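Side-chain contacts in spydx (PDB 2J43), which binds alpha-glucans such as host lung glycogen through paired family 41 carbohydrate-binding modules, a part of a probable pullulanase from a pathogenic streptococcus: residues Gly171-Asp176 with Ala183-Pro188; Leu128-Phe133 with Ala157-Pro162. All coordinates share one frame; numbering follows the deposited sequence.

Both contacts belong to the second module of the chain and sit about 11 Å apart, centre to centre, around the neighbouring strands 128-134 and 170-176. Backbone hydrogen bonds join these two strands, including one from Leu175 N to Ala129 O, so each contact uses one strand of the same adjacent pair. Contact 1 lies along the other edge of strand 170-176, where a loop supplies two backbone bonds and the packing runs out to partly exposed Lys185 and Asp176. Contact 2 is smaller, purely apolar across its segments and largely interior, with methyl groups meeting between strands that are not paired with each other. The former buries 390 Å², the latter 119 Å².

Contact 1: residues Gly171-Asp176 with Ala183-Pro188; sequences GFLILD and AIKVQP
Leu175 and Lys185 form a single antiparallel bridge of the non-hydrogen-bonded type, with two nearly straight bonds on its flanks: Val186 N gives its hydrogen to Ile174 O at 3.0 Å, and Asp176 N gives its own to Ile184 O at 2.7 Å. Both donors lie in the plane of the carbonyl they reach. Ile184 O also receives a CA-H...O contact from Leu175 CA at 3.2 Å.

Leu173 buries more surface against 183-188 than any other residue of the contact. Its CD2 methyl rests against the methylenes of Lys185, 3.6 Å from Lys185 CG, and the two side chains cross at about a right angle. The extended lysine chain suits this place, since its carbon length shields the leucine while its ammonium group is carried onward. The other branch, Leu173 CD1, comes within 3.5 Å of Gln187 O.

In the beta-sandwich fold of these modules, strand 170-176 bonds along one edge to strand 128-134, through Leu173 and Leu175. The loop takes up backbone groups of Ile174 and Asp176 on the other edge, ahead of the short strand 191-193.

Around the bridge the short branches of Ile174, Val186 and Ile184 pack close to the backbone. Ile174 and Val186 lie side by side and point the same way, their CG2 methyls 4.1 Å apart, and both also touch Tyr118. The Val186 methyl stands beside its own backbone N, CG2 being anti to the carbonyl carbon, which puts it 4.0 Å from Asp176 CB. Leu175, which branches one carbon further out, uses its CB to meet Ile184 CG2 at 4.0 Å, and both side chains lean on Pro144. The carboxylate of Asp176 turns away from 183-188, and residues just after the strand hold it: OD1 accepts a hydrogen bond from Ser178 OG, and OD2 makes a salt bridge with Lys179.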
ATOM      1  N   GLY A 171     -13.344  11.796  -9.098  1.00 20.32           N
ATOM      2  CA  GLY A 171     -13.057  11.542 -10.480  1.00 18.92           C
ATOM      3  C   GLY A 171     -11.745  12.244 -10.784  1.00 17.49           C
ATOM      4  O   GLY A 171     -11.397  13.272 -10.190  1.00 17.89           O
ATOM      5  N   PHE A 172     -11.029  11.658 -11.706  1.00 17.52           N
ATOM      6  CA  PHE A 172      -9.798  12.257 -12.174  1.00 16.03           C
ATOM      7  C   PHE A 172      -9.403  11.740 -13.551  1.00 16.53           C
ATOM      8  O   PHE A 172      -9.949  10.780 -14.098  1.00 16.75           O
ATOM      9  CB  PHE A 172      -8.670  12.048 -11.136  1.00 15.79           C
ATOM     10  CG  PHE A 172      -8.271  10.623 -10.908  1.00 15.74           C
ATOM     11  CD1 PHE A 172      -7.210  10.025 -11.618  1.00 16.59           C
ATOM     12  CD2 PHE A 172      -8.936   9.854  -9.989  1.00 17.81           C
ATOM     13  CE1 PHE A 172      -6.858   8.707 -11.366  1.00 17.91           C
ATOM     14  CE2 PHE A 172      -8.530   8.534  -9.739  1.00 17.10           C
ATOM     15  CZ  PHE A 172      -7.507   7.996 -10.439  1.00 15.01           C
ATOM     16  N   LEU A 173      -8.429  12.425 -14.155  1.00 15.74           N
ATOM     17  CA  LEU A 173      -7.924  12.022 -15.440  1.00 15.97           C
ATOM     18  C   LEU A 173      -6.473  12.373 -15.522  1.00 15.84           C
ATOM     19  O   LEU A 173      -6.065  13.373 -14.980  1.00 16.91           O
ATOM     20  CB  LEU A 173      -8.699  12.705 -16.572  1.00 17.11           C
ATOM     21  CG  LEU A 173      -8.578  12.050 -17.937  1.00 19.81           C
ATOM     22  CD1 LEU A 173      -9.001  10.586 -18.041  1.00 21.25           C
ATOM     23  CD2 LEU A 173      -9.337  12.864 -19.034  1.00 22.24           C
ATOM     24  N   ILE A 174      -5.684  11.543 -16.165  1.00 14.85           N
ATOM     25  CA  ILE A 174      -4.264  11.895 -16.363  1.00 15.16           C
ATOM     26  C   ILE A 174      -4.130  12.608 -17.706  1.00 15.90           C
ATOM     27  O   ILE A 174      -4.561  12.070 -18.757  1.00 16.17           O
ATOM     28  CB  ILE A 174      -3.350  10.673 -16.354  1.00 15.34           C
ATOM     29  CG1 ILE A 174      -3.588   9.782 -15.138  1.00 16.29           C
ATOM     30  CG2 ILE A 174      -1.865  11.097 -16.413  1.00 16.44           C
ATOM     31  CD1 ILE A 174      -3.393  10.485 -13.792  1.00 15.23           C
ATOM     32  N   LEU A 175      -3.504  13.779 -17.685  1.00 14.92           N
ATOM     33  CA  LEU A 175      -3.326  14.624 -18.871  1.00 15.35           C
ATOM     34  C   LEU A 175      -1.889  14.733 -19.299  1.00 14.93           C
ATOM     35  O   LEU A 175      -0.966  14.655 -18.470  1.00 16.09           O
ATOM     36  CB  LEU A 175      -3.822  16.037 -18.573  1.00 16.14           C
ATOM     37  CG  LEU A 175      -5.216  16.183 -17.967  1.00 18.32           C
ATOM     38  CD1 LEU A 175      -5.595  17.679 -17.857  1.00 21.81           C
ATOM     39  CD2 LEU A 175      -6.212  15.382 -18.788  1.00 19.83           C
ATOM     40  N   ASP A 176      -1.691  14.894 -20.601  1.00 15.93           N
ATOM     41  CA  ASP A 176      -0.395  15.231 -21.130  1.00 15.92           C
ATOM     42  C   ASP A 176      -0.451  16.628 -21.730  1.00 16.21           C
ATOM     43  O   ASP A 176      -0.969  16.830 -22.806  1.00 16.44           O
ATOM     44  CB  ASP A 176       0.018  14.171 -22.151  1.00 15.89           C
ATOM     45  CG  ASP A 176       1.393  14.410 -22.711  1.00 17.88           C
ATOM     46  OD1 ASP A 176       1.958  15.506 -22.472  1.00 18.10           O
ATOM     47  OD2 ASP A 176       1.955  13.536 -23.434  1.00 18.29           O
ATOM     48  N   ALA A 183      -5.850  14.575 -27.699  1.00 26.51           N
ATOM     49  CA  ALA A 183      -4.599  13.922 -27.273  1.00 25.20           C
ATOM     50  C   ALA A 183      -4.041  14.391 -25.907  1.00 22.75           C
ATOM     51  O   ALA A 183      -3.132  13.780 -25.347  1.00 22.28           O
ATOM     52  CB  ALA A 183      -3.539  14.081 -28.354  1.00 25.06           C
ATOM     53  N   ILE A 184      -4.595  15.455 -25.356  1.00 20.98           N
ATOM     54  CA  ILE A 184      -4.225  15.878 -23.998  1.00 20.22           C
ATOM     55  C   ILE A 184      -4.678  14.793 -23.012  1.00 19.71           C
ATOM     56  O   ILE A 184      -4.038  14.564 -21.988  1.00 18.06           O
ATOM     57  CB  ILE A 184      -4.841  17.239 -23.675  1.00 20.65           C
ATOM     58  CG1 ILE A 184      -4.164  18.356 -24.488  1.00 19.40           C
ATOM     59  CG2 ILE A 184      -4.742  17.565 -22.205  1.00 21.01           C
ATOM     60  CD1 ILE A 184      -4.893  19.737 -24.346  1.00 22.54           C
ATOM     61  N   LYS A 185      -5.802  14.141 -23.291  1.00 18.73           N
ATOM     62  CA  LYS A 185      -6.223  13.020 -22.414  1.00 17.99           C
ATOM     63  C   LYS A 185      -5.363  11.783 -22.697  1.00 18.43           C
ATOM     64  O   LYS A 185      -5.332  11.269 -23.819  1.00 19.42           O
ATOM     65  CB  LYS A 185      -7.681  12.688 -22.652  1.00 18.06           C
ATOM     66  CG  LYS A 185      -8.582  13.845 -22.382  1.00 19.63           C
ATOM     67  CD  LYS A 185     -10.051  13.426 -22.623  1.00 21.41           C
ATOM     68  CE  LYS A 185     -10.988  14.415 -22.121  1.00 24.53           C
ATOM     69  NZ  LYS A 185     -12.428  13.925 -22.229  1.00 26.73           N
ATOM     70  N   VAL A 186      -4.634  11.290 -21.701  1.00 17.52           N
ATOM     71  CA  VAL A 186      -3.709  10.182 -21.940  1.00 18.31           C
ATOM     72  C   VAL A 186      -4.504   8.961 -22.402  1.00 19.04           C
ATOM     73  O   VAL A 186      -4.066   8.230 -23.310  1.00 20.60           O
ATOM     74  CB  VAL A 186      -2.842   9.894 -20.705  1.00 17.51           C
ATOM     75  CG1 VAL A 186      -2.050   8.591 -20.880  1.00 18.54           C
ATOM     76  CG2 VAL A 186      -1.889  11.026 -20.530  1.00 17.08           C
ATOM     77  N   GLN A 187      -5.631   8.765 -21.787  1.00 19.75           N
ATOM     78  CA  GLN A 187      -6.711   7.954 -22.359  1.00 21.75           C
ATOM     79  C   GLN A 187      -8.058   8.623 -22.069  1.00 22.44           C
ATOM     80  O   GLN A 187      -8.171   9.483 -21.205  1.00 23.36           O
ATOM     81  CB  GLN A 187      -6.596   6.505 -21.838  1.00 21.57           C
ATOM     82  CG  GLN A 187      -6.678   6.338 -20.322  1.00 23.28           C
ATOM     83  CD  GLN A 187      -8.061   6.541 -19.784  1.00 22.88           C
ATOM     84  OE1 GLN A 187      -8.278   7.246 -18.776  1.00 26.28           O
ATOM     85  NE2 GLN A 187      -9.035   5.914 -20.447  1.00 21.12           N
ATOM     86  N   PRO A 188      -9.104   8.276 -22.824  1.00 24.75           N
ATOM     87  CA  PRO A 188     -10.328   9.077 -22.799  1.00 25.91           C
ATOM     88  C   PRO A 188     -11.344   8.854 -21.703  1.00 25.78           C
ATOM     89  O   PRO A 188     -12.279   9.633 -21.593  1.00 28.01           O
ATOM     90  CB  PRO A 188     -10.968   8.787 -24.190  1.00 25.82           C
ATOM     91  CG  PRO A 188     -10.421   7.543 -24.636  1.00 26.02           C
ATOM     92  CD  PRO A 188      -9.157   7.214 -23.830  1.00 25.83           C
TER

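Contact 2: residues Leu128-Phe133 with Ala157-Pro162; sequences LAVWTF and AYVDVP
Val130 and Val159 meet methyl to methyl, Val130 CG2 lying 3.8 Å from Val159 CG1, with their side chains inclined to one another. Their CA atoms are 8.0 Å apart, too far for strand pairing, and each residue points its side chain at the opposing strand. For Val159 the touching methyl sits between the backbone N and the carbonyl carbon (chi1 61°), on the side of the residue that faces Val130; in Val130 it is the branch beside the backbone N that answers. Two residues further along, Thr132 CG2 approaches Val161 CG1 more loosely, at 4.4 Å. Valine and threonine suit such sites: branched at CB, they are at home in extended strands and hold a methyl close to the backbone, where it can meet its counterpart two strands away.

Polar groups take no part in the joining, and no hydrogen bond crosses between 128-133 and 157-162. Thr132 offers its methyl to the contact, while its OG1 is hydrogen-bonded to a partner outside these two segments. Alternation along the second strand sends Tyr158 and Asp160 to the other face, where Arg115 makes a cation-pi contact with the tyrosine ring and a salt bridge with the carboxylate.

The two strands are next but one in a single sheet, and they come this close because the sheet curls, as in the beta-sandwich of these modules, so that the methyls meet on its concave side. Strand 147-153 lies between them in the sheet order and pairs antiparallel with each, its Leu147 touching both Thr132 and Val159. Phe172 and Ile174 of strand 170-176 pack on Val130, and Ile116 of strand 113-119 on Val161.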
ATOM      1  N   LEU A 128       3.076  16.019 -17.460  1.00 16.33           N
ATOM      2  CA  LEU A 128       1.839  15.275 -17.191  1.00 16.40           C
ATOM      3  C   LEU A 128       1.167  15.915 -15.969  1.00 16.84           C
ATOM      4  O   LEU A 128       1.853  16.427 -15.083  1.00 19.26           O
ATOM      5  CB  LEU A 128       2.162  13.808 -16.923  1.00 16.66           C
ATOM      6  CG  LEU A 128       2.784  13.052 -18.090  1.00 17.30           C
ATOM      7  CD1 LEU A 128       2.823  11.525 -17.751  1.00 19.56           C
ATOM      8  CD2 LEU A 128       2.158  13.280 -19.443  1.00 20.54           C
ATOM      9  N   ALA A 129      -0.160  15.861 -15.890  1.00 16.70           N
ATOM     10  CA  ALA A 129      -0.881  16.471 -14.770  1.00 15.46           C
ATOM     11  C   ALA A 129      -2.114  15.662 -14.479  1.00 15.53           C
ATOM     12  O   ALA A 129      -2.565  14.892 -15.330  1.00 15.47           O
ATOM     13  CB  ALA A 129      -1.307  17.890 -15.116  1.00 16.25           C
ATOM     14  N   VAL A 130      -2.697  15.904 -13.328  1.00 15.22           N
ATOM     15  CA  VAL A 130      -3.915  15.204 -12.903  1.00 16.14           C
ATOM     16  C   VAL A 130      -5.046  16.222 -12.828  1.00 15.25           C
ATOM     17  O   VAL A 130      -4.962  17.194 -12.098  1.00 16.04           O
ATOM     18  CB  VAL A 130      -3.763  14.524 -11.525  1.00 16.49           C
ATOM     19  CG1 VAL A 130      -5.039  13.649 -11.275  1.00 17.60           C
ATOM     20  CG2 VAL A 130      -2.490  13.703 -11.486  1.00 18.38           C
ATOM     21  N   TRP A 131      -6.114  15.973 -13.585  1.00 15.95           N
ATOM     22  CA  TRP A 131      -7.357  16.723 -13.506  1.00 15.55           C
ATOM     23  C   TRP A 131      -8.247  16.043 -12.449  1.00 14.62           C
ATOM     24  O   TRP A 131      -8.368  14.846 -12.469  1.00 16.69           O
ATOM     25  CB  TRP A 131      -8.061  16.671 -14.854  1.00 15.78           C
ATOM     26  CG  TRP A 131      -9.229  17.574 -14.938  1.00 15.42           C
ATOM     27  CD1 TRP A 131     -10.559  17.215 -14.882  1.00 17.10           C
ATOM     28  CD2 TRP A 131      -9.217  19.006 -15.120  1.00 17.53           C
ATOM     29  NE1 TRP A 131     -11.367  18.327 -14.997  1.00 18.17           N
ATOM     30  CE2 TRP A 131     -10.572  19.440 -15.134  1.00 17.49           C
ATOM     31  CE3 TRP A 131      -8.213  19.971 -15.232  1.00 17.74           C
ATOM     32  CZ2 TRP A 131     -10.919  20.783 -15.256  1.00 21.45           C
ATOM     33  CZ3 TRP A 131      -8.577  21.304 -15.355  1.00 21.69           C
ATOM     34  CH2 TRP A 131      -9.903  21.692 -15.357  1.00 20.56           C
ATOM     35  N   THR A 132      -8.795  16.811 -11.520  1.00 15.62           N
ATOM     36  CA  THR A 132      -9.608  16.269 -10.423  1.00 16.38           C
ATOM     37  C   THR A 132     -10.973  16.941 -10.338  1.00 16.80           C
ATOM     38  O   THR A 132     -11.124  18.144 -10.611  1.00 17.21           O
ATOM     39  CB  THR A 132      -8.903  16.461  -9.045  1.00 16.72           C
ATOM     40  OG1 THR A 132      -8.738  17.859  -8.784  1.00 16.60           O
ATOM     41  CG2 THR A 132      -7.477  15.907  -9.074  1.00 14.90           C
ATOM     42  N   PHE A 133     -11.954  16.142  -9.936  1.00 17.11           N
ATOM     43  CA  PHE A 133     -13.332  16.606  -9.802  1.00 19.03           C
ATOM     44  C   PHE A 133     -14.123  15.652  -8.910  1.00 20.43           C
ATOM     45  O   PHE A 133     -13.589  14.657  -8.376  1.00 19.75           O
ATOM     46  CB  PHE A 133     -13.995  16.773 -11.191  1.00 18.94           C
ATOM     47  CG  PHE A 133     -14.027  15.527 -12.052  1.00 19.28           C
ATOM     48  CD1 PHE A 133     -15.219  14.831 -12.242  1.00 23.35           C
ATOM     49  CD2 PHE A 133     -12.898  15.077 -12.735  1.00 21.48           C
ATOM     50  CE1 PHE A 133     -15.290  13.740 -13.071  1.00 21.79           C
ATOM     51  CE2 PHE A 133     -12.973  13.980 -13.562  1.00 21.43           C
ATOM     52  CZ  PHE A 133     -14.181  13.318 -13.741  1.00 22.32           C
ATOM     53  N   ALA A 157       4.905   8.315 -10.480  1.00 16.76           N
ATOM     54  CA  ALA A 157       4.738   9.685 -10.036  1.00 16.35           C
ATOM     55  C   ALA A 157       3.507   9.715  -9.167  1.00 17.02           C
ATOM     56  O   ALA A 157       2.695   8.799  -9.249  1.00 16.61           O
ATOM     57  CB  ALA A 157       4.610  10.609 -11.229  1.00 16.54           C
ATOM     58  N   TYR A 158       3.339  10.739  -8.352  1.00 17.34           N
ATOM     59  CA  TYR A 158       2.127  10.849  -7.569  1.00 16.84           C
ATOM     60  C   TYR A 158       1.754  12.265  -7.193  1.00 16.66           C
ATOM     61  O   TYR A 158       2.576  13.186  -7.246  1.00 16.14           O
ATOM     62  CB  TYR A 158       2.214   9.986  -6.290  1.00 16.97           C
ATOM     63  CG  TYR A 158       3.193  10.477  -5.252  1.00 16.33           C
ATOM     64  CD1 TYR A 158       2.839  11.448  -4.354  1.00 13.94           C
ATOM     65  CD2 TYR A 158       4.483   9.987  -5.205  1.00 16.05           C
ATOM     66  CE1 TYR A 158       3.747  11.912  -3.401  1.00 17.28           C
ATOM     67  CE2 TYR A 158       5.422  10.446  -4.228  1.00 18.64           C
ATOM     68  CZ  TYR A 158       5.026  11.393  -3.351  1.00 18.53           C
ATOM     69  OH  TYR A 158       5.884  11.882  -2.392  1.00 22.68           O
ATOM     70  N   VAL A 159       0.495  12.436  -6.818  1.00 17.07           N
ATOM     71  CA  VAL A 159       0.046  13.653  -6.181  1.00 18.16           C
ATOM     72  C   VAL A 159      -0.888  13.314  -5.019  1.00 16.27           C
ATOM     73  O   VAL A 159      -1.659  12.346  -5.098  1.00 17.73           O
ATOM     74  CB  VAL A 159      -0.638  14.584  -7.185  1.00 18.91           C
ATOM     75  CG1 VAL A 159      -1.841  13.948  -7.795  1.00 19.67           C
ATOM     76  CG2 VAL A 159      -0.895  15.980  -6.486  1.00 22.62           C
ATOM     77  N   ASP A 160      -0.805  14.105  -3.958  1.00 17.71           N
ATOM     78  CA  ASP A 160      -1.671  13.978  -2.796  1.00 18.61           C
ATOM     79  C   ASP A 160      -2.804  14.994  -2.934  1.00 18.94           C
ATOM     80  O   ASP A 160      -2.573  16.223  -3.020  1.00 21.46           O
ATOM     81  CB  ASP A 160      -0.897  14.215  -1.492  1.00 18.90           C
ATOM     82  CG  ASP A 160       0.026  13.088  -1.161  1.00 21.34           C
ATOM     83  OD1 ASP A 160      -0.385  11.935  -1.387  1.00 21.60           O
ATOM     84  OD2 ASP A 160       1.172  13.257  -0.702  1.00 22.66           O
ATOM     85  N   VAL A 161      -4.012  14.487  -2.957  1.00 18.17           N
ATOM     86  CA  VAL A 161      -5.205  15.284  -3.212  1.00 19.03           C
ATOM     87  C   VAL A 161      -6.092  15.429  -1.960  1.00 20.11           C
ATOM     88  O   VAL A 161      -6.702  14.453  -1.519  1.00 19.95           O
ATOM     89  CB  VAL A 161      -6.045  14.666  -4.315  1.00 18.90           C
ATOM     90  CG1 VAL A 161      -7.244  15.564  -4.678  1.00 19.92           C
ATOM     91  CG2 VAL A 161      -5.186  14.357  -5.554  1.00 17.03           C
ATOM     92  N   PRO A 162      -6.262  16.645  -1.455  1.00 22.19           N
ATOM     93  CA  PRO A 162      -7.209  16.831  -0.336  1.00 23.17           C
ATOM     94  C   PRO A 162      -8.643  16.580  -0.756  1.00 23.95           C
ATOM     95  O   PRO A 162      -9.034  17.056  -1.810  1.00 23.92           O
ATOM     96  CB  PRO A 162      -7.032  18.305   0.065  1.00 23.39           C
ATOM     97  CG  PRO A 162      -5.891  18.847  -0.713  1.00 24.56           C
ATOM     98  CD  PRO A 162      -5.648  17.914  -1.885  1.00 22.65           C
TER